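Local coordinates for putative uncharacterized protein (Streptococcus mutans, PDB 3L7N) that probably acts as a class I glutamine amidotransferase, releasing ammonia from glutamine for transfer to an acceptor that is not known, at residues A[46-52]-A[85-90]; A[139-145]-A[177-182]; A[116-120]-A[133-137]. One frame throughout, in Å; residues are numbered along the deposited sequence.

Interaction 1 (A[46-52]-A[85-90])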
# COMPACT_ATOMS: atom_id res chain seq x y z
N PHE A 46 -0.89 -19.88 0.66
CA PHE A 46 -0.72 -18.86 -0.32
C PHE A 46 0.75 -18.74 -0.86
O PHE A 46 1.68 -19.31 -0.30
CB PHE A 46 -1.28 -17.50 0.17
CG PHE A 46 -0.58 -16.96 1.39
CD1 PHE A 46 0.69 -16.34 1.26
CD2 PHE A 46 -1.17 -17.03 2.64
CE1 PHE A 46 1.35 -15.85 2.34
CE2 PHE A 46 -0.51 -16.53 3.78
CZ PHE A 46 0.77 -15.95 3.62
N ASP A 47 0.87 -18.06 -2.00
CA ASP A 47 2.12 -17.86 -2.69
C ASP A 47 2.50 -16.39 -2.57
O ASP A 47 3.67 -16.04 -2.64
CB ASP A 47 1.96 -18.18 -4.17
CG ASP A 47 1.67 -19.66 -4.43
OD1 ASP A 47 2.47 -20.55 -3.96
OD2 ASP A 47 0.69 -19.96 -5.18
N MET A 48 1.51 -15.51 -2.49
CA MET A 48 1.77 -14.11 -2.39
C MET A 48 0.77 -13.48 -1.42
O MET A 48 -0.36 -13.91 -1.35
CB MET A 48 1.65 -13.49 -3.76
CG MET A 48 1.59 -11.99 -3.79
SD MET A 48 1.48 -11.39 -5.51
CE MET A 48 1.65 -9.62 -5.29
N LEU A 49 1.21 -12.46 -0.67
CA LEU A 49 0.44 -11.87 0.41
C LEU A 49 0.41 -10.37 0.11
O LEU A 49 1.46 -9.76 -0.07
CB LEU A 49 1.15 -12.11 1.74
CG LEU A 49 0.56 -11.54 2.99
CD1 LEU A 49 -0.85 -12.10 3.26
CD2 LEU A 49 1.48 -11.81 4.18
N ILE A 50 -0.75 -9.79 0.00
CA ILE A 50 -0.87 -8.41 -0.29
C ILE A 50 -1.64 -7.85 0.84
O ILE A 50 -2.72 -8.34 1.12
CB ILE A 50 -1.70 -8.22 -1.58
CG1 ILE A 50 -1.00 -8.88 -2.72
CG2 ILE A 50 -1.98 -6.79 -1.84
CD1 ILE A 50 -1.70 -8.73 -4.01
N LEU A 51 -1.07 -6.88 1.56
CA LEU A 51 -1.77 -6.29 2.72
C LEU A 51 -2.11 -4.87 2.34
O LEU A 51 -1.22 -4.11 2.03
CB LEU A 51 -0.84 -6.26 3.98
CG LEU A 51 -0.24 -7.55 4.57
CD1 LEU A 51 1.11 -7.70 4.13
CD2 LEU A 51 -0.27 -7.59 6.12
N MET A 52 -3.39 -4.51 2.37
CA MET A 52 -3.85 -3.19 1.97
C MET A 52 -3.87 -2.18 3.14
O MET A 52 -3.56 -2.53 4.25
CB MET A 52 -5.24 -3.29 1.37
CG MET A 52 -5.26 -3.96 -0.00
SD MET A 52 -4.36 -3.03 -1.24
CE MET A 52 -3.63 -4.41 -1.88
N LYS A 85 7.97 -16.09 0.56
CA LYS A 85 6.69 -15.66 -0.11
C LYS A 85 6.84 -14.29 -0.76
O LYS A 85 7.40 -13.43 -0.19
CB LYS A 85 5.56 -15.59 0.94
CG LYS A 85 5.32 -16.85 1.63
CD LYS A 85 4.82 -17.88 0.70
CE LYS A 85 4.56 -19.18 1.43
NZ LYS A 85 4.57 -20.28 0.47
N ILE A 86 6.23 -14.08 -1.91
CA ILE A 86 6.06 -12.70 -2.47
C ILE A 86 5.17 -11.91 -1.55
O ILE A 86 4.14 -12.40 -1.18
CB ILE A 86 5.38 -12.76 -3.80
CG1 ILE A 86 6.07 -13.82 -4.67
CG2 ILE A 86 5.27 -11.37 -4.43
CD1 ILE A 86 5.79 -13.73 -6.12
N ILE A 87 5.60 -10.71 -1.10
CA ILE A 87 4.74 -9.87 -0.22
C ILE A 87 4.64 -8.51 -0.82
O ILE A 87 5.58 -8.07 -1.37
CB ILE A 87 5.32 -9.74 1.14
CG1 ILE A 87 5.68 -11.12 1.67
CG2 ILE A 87 4.34 -9.01 2.08
CD1 ILE A 87 6.31 -11.10 3.03
N VAL A 88 3.46 -7.87 -0.77
CA VAL A 88 3.34 -6.42 -1.11
C VAL A 88 2.47 -5.75 -0.02
O VAL A 88 1.45 -6.32 0.37
CB VAL A 88 2.67 -6.22 -2.45
CG1 VAL A 88 2.28 -4.67 -2.67
CG2 VAL A 88 3.53 -6.79 -3.57
N GLY A 89 2.90 -4.56 0.51
CA GLY A 89 2.16 -3.84 1.61
C GLY A 89 1.87 -2.46 1.14
O GLY A 89 2.73 -1.84 0.60
N VAL A 90 0.62 -1.99 1.31
CA VAL A 90 0.19 -0.65 0.81
C VAL A 90 -0.26 0.24 2.00
O VAL A 90 -0.94 -0.22 2.86
CB VAL A 90 -0.97 -0.82 -0.12
CG1 VAL A 90 -1.47 0.49 -0.62
CG2 VAL A 90 -0.60 -1.70 -1.24
O HOH W 1 4.70 -20.15 -2.10
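Met48 to Leu51 pair in parallel with Ile86 to Gly89 in the central sheet, the two strands of a beta-alpha-beta unit whose connection carries helix 70-82. The axes run 4.6 Å apart and 6° from parallel. Four good backbone bonds climb the pair from Leu49 N to Ile86 O up to Val90 N to Leu51 O, after a weak one from Ile86 N to Asp47 O. Val88 N to Leu49 O and Leu51 N to Val88 O are shortest, both 2.8 Å. On one face Met48 runs out straight, its CG anti to the backbone N (chi1 167°): CG rests on Ile86 CG2 at 3.8 Å, and CE reaches Val88 CG2. Helix 219-233 covers this layer through Leu229 and Leu232. On the other face Leu51 CD1 lies alongside Ile87 CG2, 4.0 Å away, and Ala80 and Ile77 of helix 70-82 close over Leu49, Leu51 and Ile87. Just past strand 48-51, Met52 SD lies beside Val90 CG2. Asp47 forms a salt bridge with Arg2, and a water links its OD1 to Lys85 NZ. The lysine chain bends at chi2, its CG passing Phe46 CE1, and NZ donates to Phe46 O at 3.1 Å, nearly straight down the carbonyl.

Interaction 2 (A[139-145]-A[177-182])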
# COMPACT_ATOMS: atom_id res chain seq x y z
N VAL A 139 0.54 9.35 -9.21
CA VAL A 139 -0.09 8.23 -8.51
C VAL A 139 -0.91 8.75 -7.37
O VAL A 139 -0.82 9.97 -7.01
CB VAL A 139 0.97 7.16 -7.96
CG1 VAL A 139 1.84 6.62 -9.08
CG2 VAL A 139 1.79 7.73 -6.78
N GLY A 140 -1.73 7.87 -6.77
CA GLY A 140 -2.61 8.28 -5.66
C GLY A 140 -1.91 8.32 -4.30
O GLY A 140 -0.91 7.66 -4.09
N HIS A 141 -2.44 9.11 -3.37
CA HIS A 141 -1.86 9.22 -2.05
C HIS A 141 -2.96 9.40 -1.09
O HIS A 141 -3.92 10.11 -1.39
CB HIS A 141 -0.92 10.46 -1.95
CG HIS A 141 0.25 10.39 -2.84
ND1 HIS A 141 0.19 10.78 -4.17
CD2 HIS A 141 1.48 9.87 -2.65
CE1 HIS A 141 1.34 10.49 -4.76
NE2 HIS A 141 2.14 9.94 -3.85
N TRP A 142 -2.83 8.78 0.09
CA TRP A 142 -3.76 9.04 1.19
C TRP A 142 -3.18 8.74 2.60
O TRP A 142 -3.71 7.91 3.31
CB TRP A 142 -5.05 8.27 1.00
CG TRP A 142 -6.23 8.96 1.56
CD1 TRP A 142 -6.50 9.16 2.89
CD2 TRP A 142 -7.31 9.57 0.82
NE1 TRP A 142 -7.69 9.89 3.03
CE2 TRP A 142 -8.20 10.14 1.78
CE3 TRP A 142 -7.63 9.66 -0.54
CZ2 TRP A 142 -9.39 10.77 1.40
CZ3 TRP A 142 -8.78 10.33 -0.91
CH2 TRP A 142 -9.65 10.87 0.06
N HIS A 143 -2.17 9.51 3.04
CA HIS A 143 -1.50 9.20 4.33
C HIS A 143 -1.11 10.37 5.15
O HIS A 143 -1.06 11.48 4.69
CB HIS A 143 -0.28 8.39 4.10
CG HIS A 143 0.79 9.13 3.41
ND1 HIS A 143 0.65 9.62 2.13
CD2 HIS A 143 2.04 9.48 3.80
CE1 HIS A 143 1.77 10.20 1.74
NE2 HIS A 143 2.63 10.12 2.74
N GLY A 144 -0.78 10.08 6.40
CA GLY A 144 -0.20 11.03 7.29
C GLY A 144 1.10 10.50 7.81
O GLY A 144 1.95 11.27 8.26
N ASP A 145 1.28 9.16 7.72
CA ASP A 145 2.49 8.49 8.19
C ASP A 145 3.25 7.83 7.02
O ASP A 145 2.85 7.96 5.86
CB ASP A 145 2.14 7.46 9.22
CG ASP A 145 1.74 8.06 10.51
OD1 ASP A 145 1.90 9.27 10.69
OD2 ASP A 145 1.22 7.33 11.36
N GLN A 177 3.85 3.05 -0.18
CA GLN A 177 3.15 3.94 0.70
C GLN A 177 1.99 4.63 -0.07
O GLN A 177 0.94 4.96 0.51
CB GLN A 177 4.10 4.97 1.28
CG GLN A 177 3.45 6.02 2.18
CD GLN A 177 2.61 5.42 3.30
OE1 GLN A 177 1.37 5.61 3.34
NE2 GLN A 177 3.28 4.73 4.25
N CYS A 178 2.19 4.77 -1.36
CA CYS A 178 1.26 5.44 -2.20
C CYS A 178 0.23 4.37 -2.83
O CYS A 178 0.48 3.09 -2.79
CB CYS A 178 2.07 6.17 -3.32
SG CYS A 178 3.22 5.10 -4.22
N HIS A 179 -0.84 4.88 -3.44
CA HIS A 179 -1.86 4.03 -3.98
C HIS A 179 -1.91 4.11 -5.55
O HIS A 179 -2.49 5.01 -6.09
CB HIS A 179 -3.20 4.48 -3.42
CG HIS A 179 -3.31 4.36 -1.93
ND1 HIS A 179 -3.78 3.23 -1.31
CD2 HIS A 179 -3.10 5.27 -0.95
CE1 HIS A 179 -3.83 3.43 -0.00
NE2 HIS A 179 -3.42 4.66 0.25
N LEU A 180 -1.39 3.14 -6.24
CA LEU A 180 -1.59 3.09 -7.69
C LEU A 180 -2.87 2.34 -8.06
O LEU A 180 -3.23 2.24 -9.26
CB LEU A 180 -0.43 2.41 -8.36
CG LEU A 180 0.87 3.18 -8.40
CD1 LEU A 180 1.43 3.43 -7.00
CD2 LEU A 180 1.89 2.43 -9.29
N GLU A 181 -3.52 1.76 -7.06
CA GLU A 181 -4.60 0.80 -7.25
C GLU A 181 -5.97 1.53 -7.31
O GLU A 181 -7.04 0.88 -7.48
CB GLU A 181 -4.62 -0.23 -6.07
CG GLU A 181 -5.37 0.25 -4.81
CD GLU A 181 -4.51 1.02 -3.84
OE1 GLU A 181 -3.28 1.18 -4.08
OE2 GLU A 181 -5.06 1.46 -2.83
N PHE A 182 -5.94 2.87 -7.11
CA PHE A 182 -7.17 3.66 -7.04
C PHE A 182 -8.01 3.56 -8.35
O PHE A 182 -7.48 3.23 -9.47
CB PHE A 182 -6.84 5.11 -6.74
CG PHE A 182 -6.61 5.39 -5.28
CD1 PHE A 182 -6.81 4.40 -4.31
CD2 PHE A 182 -6.22 6.72 -4.86
CE1 PHE A 182 -6.63 4.68 -2.92
CE2 PHE A 182 -6.03 7.03 -3.48
CZ PHE A 182 -6.23 6.02 -2.49
O HOH W 2 -0.44 7.14 0.57
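Gly140 and His179 join as a single antiparallel bridge, tying strand 136-143 to the loop between strand 173-176 and helix 184-193 in this class I glutamine amidotransferase domain. His179 N donates to Gly140 O at 2.9 Å, approaching from above the carbonyl plane; the return bond from Gly140 N to His179 O is weak. His179 is the side chain to follow. Its CB sits over the centre of the Phe182 ring, while Phe182 CZ lies over one face of the imidazole, toward its rim. With CG beside the backbone N (chi1 -62°), the ring turns its edge to Trp142: CD2 is 3.7 Å from Trp142 N, and NE2 lies 4.0 Å from Trp142 CB.

Before the bridge, Val139 CG1 packs on Leu180 CG at 3.6 Å, and Val139 CG2 on Cys178 CB. A water spans Trp142 N and Gln177 O, near the classic beta bulge where Trp142 and His143 both face Glu112. Farther along, Gln177 CG makes a CH-pi contact over the His143 ring, 4.2 Å from its centroid. The remaining polar atom of the His179 ring, ND1, donates to Glu181, a His-carboxylate pair consistent with the histidine and glutamate of the family's Cys-His-Glu triad: Glu181 OE2 takes the bond from His179 ND1 at 2.7 Å through its syn lone pair and lies 17° out of the imidazole plane.

Interaction 3 (A[116-120]-A[133-137]); sequences YLISL and FSDDL
Strand 116-120 and residues 133-137 run antiparallel, with Ile118 and Leu137 as a hydrogen-bonded pair and Ser119 and Asp136 as the non-hydrogen-bonded pair next to it, their CA atoms 4.5 Å apart. Ile118 N to Leu137 O and Leu137 N to Ile118 O are both 3.0 Å and close the ring of the bonded pair. One step on, Leu120 N reaches Asp135 O at 2.8 Å, one residue before strand 136-143 begins.

The polar face belongs to Ser119 and Asp136. The serine hydroxyl stands beside its own backbone N (chi1 -38°) and donates a hydrogen bond to Asp136 OD1, 2.8 Å away and met nearly head-on along the C-O bond. Leu117 CD2 leans across Asp136 CB on this same side. The opposite face is mostly apolar: Ile118 CG1 is 4.5 Å from Leu137 CB, and Ile118 also rests on Val139 and His141. Leu120 CD1 comes against Phe133 CB at 4.2 Å, while Phe133 and Leu137 are backed by helix 219-233 through Phe228 and Ala224. Ser134 OG donates to Asp136 O within its own segment, from above the carbonyl plane. Consecutive strands that are sheet neighbours, joined by a loop without helix or strand, make this a long-looped beta hairpin in the antiparallel part of the mixed sheet.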
# COMPACT_ATOMS: atom_id res chain seq x y z
N TYR A 116 -0.41 12.85 -6.87
CA TYR A 116 0.86 13.58 -7.01
C TYR A 116 1.96 12.76 -7.67
O TYR A 116 1.87 11.53 -7.78
CB TYR A 116 1.30 14.14 -5.70
CG TYR A 116 0.33 15.13 -5.11
CD1 TYR A 116 0.29 16.45 -5.56
CD2 TYR A 116 -0.52 14.75 -4.09
CE1 TYR A 116 -0.60 17.36 -5.01
CE2 TYR A 116 -1.38 15.67 -3.50
CZ TYR A 116 -1.44 16.96 -3.98
OH TYR A 116 -2.35 17.85 -3.44
N LEU A 117 2.95 13.45 -8.23
CA LEU A 117 4.09 12.78 -8.77
C LEU A 117 4.82 12.08 -7.67
O LEU A 117 4.95 12.59 -6.57
CB LEU A 117 5.05 13.76 -9.47
CG LEU A 117 4.75 14.23 -10.90
CD1 LEU A 117 5.55 15.53 -11.19
CD2 LEU A 117 5.08 13.12 -11.98
N ILE A 118 5.22 10.87 -7.96
CA ILE A 118 6.33 10.25 -7.27
C ILE A 118 7.44 10.18 -8.31
O ILE A 118 7.16 10.33 -9.54
CB ILE A 118 5.96 8.77 -6.77
CG1 ILE A 118 5.48 7.91 -7.93
CG2 ILE A 118 4.90 8.81 -5.62
CD1 ILE A 118 5.89 6.53 -7.86
N SER A 119 8.69 9.97 -7.83
CA SER A 119 9.92 10.09 -8.66
C SER A 119 10.88 8.99 -8.29
O SER A 119 11.25 8.86 -7.10
CB SER A 119 10.60 11.46 -8.39
OG SER A 119 9.66 12.51 -8.23
N LEU A 120 11.35 8.23 -9.27
CA LEU A 120 12.27 7.13 -8.96
C LEU A 120 13.59 7.63 -8.39
O LEU A 120 14.18 8.58 -8.87
CB LEU A 120 12.53 6.24 -10.18
CG LEU A 120 11.32 5.66 -10.88
CD1 LEU A 120 11.69 4.51 -11.79
CD2 LEU A 120 10.35 5.23 -9.87
N PHE A 133 7.84 2.18 -15.36
CA PHE A 133 7.53 3.44 -14.72
C PHE A 133 8.43 4.53 -15.34
O PHE A 133 9.66 4.48 -15.19
CB PHE A 133 7.87 3.35 -13.21
CG PHE A 133 6.85 2.57 -12.37
CD1 PHE A 133 6.51 1.23 -12.69
CD2 PHE A 133 6.34 3.12 -11.19
CE1 PHE A 133 5.65 0.52 -11.86
CE2 PHE A 133 5.47 2.40 -10.38
CZ PHE A 133 5.13 1.12 -10.69
N SER A 134 7.83 5.53 -16.00
CA SER A 134 8.57 6.77 -16.30
C SER A 134 9.19 7.33 -14.96
O SER A 134 8.68 7.04 -13.86
CB SER A 134 7.64 7.79 -16.91
OG SER A 134 6.66 8.19 -15.98
N ASP A 135 10.26 8.13 -15.05
CA ASP A 135 10.96 8.63 -13.82
C ASP A 135 10.04 9.33 -12.84
O ASP A 135 10.29 9.32 -11.62
CB ASP A 135 12.04 9.59 -14.20
CG ASP A 135 13.17 8.94 -14.86
OD1 ASP A 135 13.12 7.66 -15.06
OD2 ASP A 135 14.14 9.68 -15.20
N ASP A 136 9.10 10.09 -13.41
CA ASP A 136 8.04 10.75 -12.66
C ASP A 136 6.66 10.27 -13.16
O ASP A 136 6.39 10.23 -14.41
CB ASP A 136 8.12 12.28 -12.78
CG ASP A 136 9.44 12.86 -12.21
OD1 ASP A 136 9.77 12.60 -11.01
OD2 ASP A 136 10.12 13.59 -12.97
N LEU A 137 5.77 9.95 -12.19
CA LEU A 137 4.47 9.37 -12.47
C LEU A 137 3.46 9.92 -11.54
O LEU A 137 3.71 10.02 -10.36
CB LEU A 137 4.52 7.88 -12.31
CG LEU A 137 3.28 7.09 -12.70
CD1 LEU A 137 2.86 7.37 -14.19
CD2 LEU A 137 3.59 5.64 -12.49

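All three contacts reach one mixed sheet. Interaction 1 lies in its parallel part, interaction 3 in its antiparallel part, with centres about 23 Å apart and nearest atoms about 10 Å apart. Interaction 2 stands between and touches both. Val90 CG1 lies 3.7 Å from His179 ND1: strand 86-90 ends beside the histidine, one residue before Cys91, which probably sits at the nucleophile elbow. On the other side strand 136-143 serves both interactions 2 and 3: Tyr116 N lies 2.9 Å from Val139 O, a probable hydrogen bond, and Ile118 CG2 packs 3.5 Å from Val139 CG2. Strand 136-143 thus pairs with 116-120 at its start and with the His179 loop farther along.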